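Local coordinates for tungsten formylmethanofuran dehydrogenase subunit E (Syntrophus aciditrophicus, PDB 3D00), which binds zinc through four cysteines in a C-terminal treble-clef finger and belongs to the FmdE family, whose members are implicated in microbial methanogenesis, at residues 100-105 against 114-119. Numbering follows the deposited sequence. Where two conformers were deposited one is given.
Sequences VFLDVE and RNWFLK
The F117 ring meets L102 with one face and V104 with its edge, and the two aliphatic side chains take hold of it in different ways. L102 lies over the face: its CD2 methyl sits 4.0 Å from the centroid of the F117 ring, 27° off the normal, a CH-pi contact, while L102 CB stands above the same ring nearer the rim, 4.1 Å from F117 CZ. V104 works at the edge. Its CG2, close to the ring plane, comes within 3.3 Å of F117 CE2 and 3.4 Å of F117 CD2, a tight fit of a methyl bump against the ring's flank. In F117, chi1 of -173° sets CG anti to the backbone N.

The L102 CD2 methyl does double duty, since it also meets the rim of the W116 indole, 4.1 Å from W116 CZ3, and so fills the hollow between the two aromatic rings. Toward the start of the 114-119 segment, V104 has a looser neighbour: its CG1 lies 4.3 Å from R114 CD. An alanine in place of F117 would probably leave a gap beside L102 and V104, with V104 CG2 deprived of its close partner.

Beyond the two segments, L102 also rests on M36, and W116 reaches P28 and I32, so helix 28-42 backs the cluster. A172 of the second subunit packs on F117. Taken together, W116 and F117 of helix 111-117, which closes with a Schellman motif at K119, pack against the last residue of strand 96-102 and the short 3-10 turn after it, within the alpha+beta core domain of the FmdE family.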
ATOM      1  N   VAL A 100      17.403  -3.876   5.436  1.00 35.52           N
ATOM      2  CA  VAL A 100      18.099  -4.364   4.271  1.00 35.59           C
ATOM      3  C   VAL A 100      18.042  -3.299   3.209  1.00 37.07           C
ATOM      4  O   VAL A 100      17.005  -2.703   2.962  1.00 35.70           O
ATOM      5  CB  VAL A 100      17.494  -5.682   3.698  1.00 35.20           C
ATOM      6  CG1 VAL A 100      18.362  -6.171   2.541  1.00 35.09           C
ATOM      7  CG2 VAL A 100      17.378  -6.730   4.771  1.00 34.84           C
ATOM      8  N   PHE A 101      19.182  -3.092   2.576  1.00 38.15           N
ATOM      9  CA  PHE A 101      19.324  -2.126   1.552  1.00 39.45           C
ATOM     10  C   PHE A 101      20.381  -2.565   0.527  1.00 42.86           C
ATOM     11  O   PHE A 101      21.100  -3.555   0.725  1.00 41.59           O
ATOM     12  CB  PHE A 101      19.674  -0.770   2.197  1.00 37.23           C
ATOM     13  CG  PHE A 101      20.958  -0.750   3.011  1.00 37.40           C
ATOM     14  CD1 PHE A 101      20.985  -1.226   4.292  1.00 37.49           C
ATOM     15  CD2 PHE A 101      22.112  -0.211   2.490  1.00 37.66           C
ATOM     16  CE1 PHE A 101      22.148  -1.167   5.043  1.00 38.27           C
ATOM     17  CE2 PHE A 101      23.292  -0.147   3.233  1.00 38.05           C
ATOM     18  CZ  PHE A 101      23.299  -0.626   4.510  1.00 37.18           C
ATOM     19  N   LEU A 102      20.457  -1.822  -0.570  1.00 47.02           N
ATOM     20  CA  LEU A 102      21.420  -2.098  -1.625  1.00 51.26           C
ATOM     21  C   LEU A 102      22.788  -1.470  -1.313  1.00 51.86           C
ATOM     22  O   LEU A 102      22.882  -0.333  -0.858  1.00 51.28           O
ATOM     23  CB  LEU A 102      20.895  -1.623  -2.982  1.00 53.11           C
ATOM     24  CG  LEU A 102      20.105  -2.645  -3.812  1.00 54.05           C
ATOM     25  CD1 LEU A 102      19.092  -3.265  -2.913  1.00 53.58           C
ATOM     26  CD2 LEU A 102      19.447  -2.003  -5.061  1.00 53.58           C
ATOM     27  N   ASP A 103      23.826  -2.251  -1.571  1.00 54.15           N
ATOM     28  CA  ASP A 103      25.210  -1.888  -1.315  1.00 56.70           C
ATOM     29  C   ASP A 103      25.865  -1.726  -2.700  1.00 56.58           C
ATOM     30  O   ASP A 103      26.221  -2.708  -3.353  1.00 55.58           O
ATOM     31  CB  ASP A 103      25.858  -3.020  -0.501  1.00 57.88           C
ATOM     32  CG  ASP A 103      27.130  -2.601   0.238  1.00 59.68           C
ATOM     33  OD1 ASP A 103      27.161  -1.520   0.860  1.00 60.53           O
ATOM     34  OD2 ASP A 103      28.099  -3.409   0.233  1.00 61.08           O
ATOM     35  N   VAL A 104      25.970  -0.481  -3.166  1.00 58.91           N
ATOM     36  CA  VAL A 104      26.581  -0.194  -4.486  1.00 59.68           C
ATOM     37  C   VAL A 104      28.053  -0.620  -4.548  1.00 59.78           C
ATOM     38  O   VAL A 104      28.527  -1.007  -5.632  1.00 60.01           O
ATOM     39  CB  VAL A 104      26.379   1.276  -4.925  1.00 60.03           C
ATOM     40  CG1 VAL A 104      27.016   1.533  -6.315  1.00 59.90           C
ATOM     41  CG2 VAL A 104      24.885   1.604  -4.949  1.00 59.50           C
ATOM     42  N   GLU A 105      28.729  -0.638  -3.390  1.00 59.92           N
ATOM     43  CA  GLU A 105      30.086  -1.236  -3.279  1.00 61.13           C
ATOM     44  C   GLU A 105      30.140  -2.674  -3.825  1.00 58.77           C
ATOM     45  O   GLU A 105      31.170  -3.105  -4.376  1.00 59.50           O
ATOM     46  CB  GLU A 105      30.627  -1.203  -1.829  1.00 62.82           C
ATOM     47  CG  GLU A 105      30.200   0.038  -0.952  1.00 64.64           C
ATOM     48  CD  GLU A 105      31.182   0.376   0.212  1.00 65.43           C
ATOM     49  OE1 GLU A 105      31.951  -0.517   0.663  1.00 67.83           O
ATOM     50  OE2 GLU A 105      31.183   1.546   0.684  1.00 67.08           O
ATOM     51  N   ARG A 114      23.672  -1.415 -11.661  1.00 44.39           N
ATOM     52  CA  ARG A 114      24.147  -0.108 -11.229  1.00 46.79           C
ATOM     53  C   ARG A 114      23.532   0.999 -12.054  1.00 46.02           C
ATOM     54  O   ARG A 114      23.145   2.027 -11.515  1.00 46.27           O
ATOM     55  CB  ARG A 114      25.661  -0.037 -11.298  1.00 49.47           C
ATOM     56  CG  ARG A 114      26.273   1.219 -10.665  1.00 51.52           C
ATOM     57  CD  ARG A 114      27.856   1.092 -10.510  1.00 52.99           C
ATOM     58  NE  ARG A 114      28.571   1.022 -11.788  1.00 54.32           N
ATOM     59  CZ  ARG A 114      28.657   2.023 -12.671  1.00 55.81           C
ATOM     60  NH1 ARG A 114      28.054   3.200 -12.431  1.00 56.87           N
ATOM     61  NH2 ARG A 114      29.338   1.853 -13.816  1.00 55.32           N
ATOM     62  N   ASN A 115      23.418   0.792 -13.362  1.00 46.25           N
ATOM     63  CA  ASN A 115      22.874   1.818 -14.250  1.00 46.72           C
ATOM     64  C   ASN A 115      21.414   2.066 -13.924  1.00 45.98           C
ATOM     65  O   ASN A 115      20.959   3.200 -13.930  1.00 45.35           O
ATOM     66  CB  ASN A 115      23.038   1.441 -15.738  1.00 48.45           C
ATOM     67  CG  ASN A 115      24.507   1.508 -16.233  1.00 49.64           C
ATOM     68  OD1 ASN A 115      25.375   2.141 -15.610  1.00 50.88           O
ATOM     69  ND2 ASN A 115      24.783   0.828 -17.349  1.00 49.10           N
ATOM     70  N   TRP A 116      20.695   0.984 -13.634  1.00 46.03           N
ATOM     71  CA  TRP A 116      19.302   1.038 -13.160  1.00 45.66           C
ATOM     72  C   TRP A 116      19.198   1.752 -11.803  1.00 44.98           C
ATOM     73  O   TRP A 116      18.402   2.670 -11.632  1.00 43.37           O
ATOM     74  CB  TRP A 116      18.707  -0.390 -13.037  1.00 46.26           C
ATOM     75  CG  TRP A 116      17.391  -0.397 -12.284  1.00 46.05           C
ATOM     76  CD1 TRP A 116      16.161  -0.080 -12.781  1.00 46.52           C
ATOM     77  CD2 TRP A 116      17.200  -0.670 -10.897  1.00 46.66           C
ATOM     78  NE1 TRP A 116      15.214  -0.145 -11.799  1.00 46.15           N
ATOM     79  CE2 TRP A 116      15.817  -0.503 -10.626  1.00 46.65           C
ATOM     80  CE3 TRP A 116      18.059  -1.042  -9.848  1.00 46.72           C
ATOM     81  CZ2 TRP A 116      15.275  -0.713  -9.374  1.00 46.05           C
ATOM     82  CZ3 TRP A 116      17.526  -1.243  -8.594  1.00 46.67           C
ATOM     83  CH2 TRP A 116      16.132  -1.066  -8.359  1.00 46.74           C
ATOM     84  N   PHE A 117      20.006   1.311 -10.842  1.00 45.98           N
ATOM     85  CA  PHE A 117      19.921   1.844  -9.490  1.00 47.25           C
ATOM     86  C   PHE A 117      20.216   3.332  -9.513  1.00 47.50           C
ATOM     87  O   PHE A 117      19.500   4.095  -8.913  1.00 46.68           O
ATOM     88  CB  PHE A 117      20.856   1.082  -8.527  1.00 48.51           C
ATOM     89  CG  PHE A 117      20.701   1.476  -7.075  1.00 48.82           C
ATOM     90  CD1 PHE A 117      19.466   1.416  -6.447  1.00 49.94           C
ATOM     91  CD2 PHE A 117      21.788   1.894  -6.334  1.00 49.36           C
ATOM     92  CE1 PHE A 117      19.326   1.776  -5.109  1.00 49.58           C
ATOM     93  CE2 PHE A 117      21.644   2.250  -5.003  1.00 49.49           C
ATOM     94  CZ  PHE A 117      20.403   2.198  -4.398  1.00 49.16           C
ATOM     95  N   LEU A 118      21.224   3.744 -10.270  1.00 49.02           N
ATOM     96  CA  LEU A 118      21.660   5.147 -10.299  0.50 49.42           C
ATOM     97  C   LEU A 118      21.004   5.938 -11.418  1.00 50.72           C
ATOM     98  O   LEU A 118      21.314   7.115 -11.620  1.00 51.96           O
ATOM     99  CB  LEU A 118      23.182   5.222 -10.435  0.50 48.44           C
ATOM    100  CG  LEU A 118      23.964   4.324  -9.478  0.50 47.75           C
ATOM    101  CD1 LEU A 118      25.457   4.451  -9.761  0.50 47.35           C
ATOM    102  CD2 LEU A 118      23.633   4.628  -8.020  0.50 46.91           C
ATOM    103  N   LYS A 119      20.085   5.297 -12.145  1.00 51.85           N
ATOM    104  CA  LYS A 119      19.403   5.931 -13.285  1.00 52.68           C
ATOM    105  C   LYS A 119      20.377   6.566 -14.329  1.00 54.01           C
ATOM    106  O   LYS A 119      20.072   7.584 -14.935  1.00 54.39           O
ATOM    107  CB  LYS A 119      18.363   6.944 -12.775  1.00 52.20           C
ATOM    108  CG  LYS A 119      17.357   6.342 -11.804  1.00 52.40           C
ATOM    109  CD  LYS A 119      16.343   7.338 -11.252  1.00 52.49           C
TER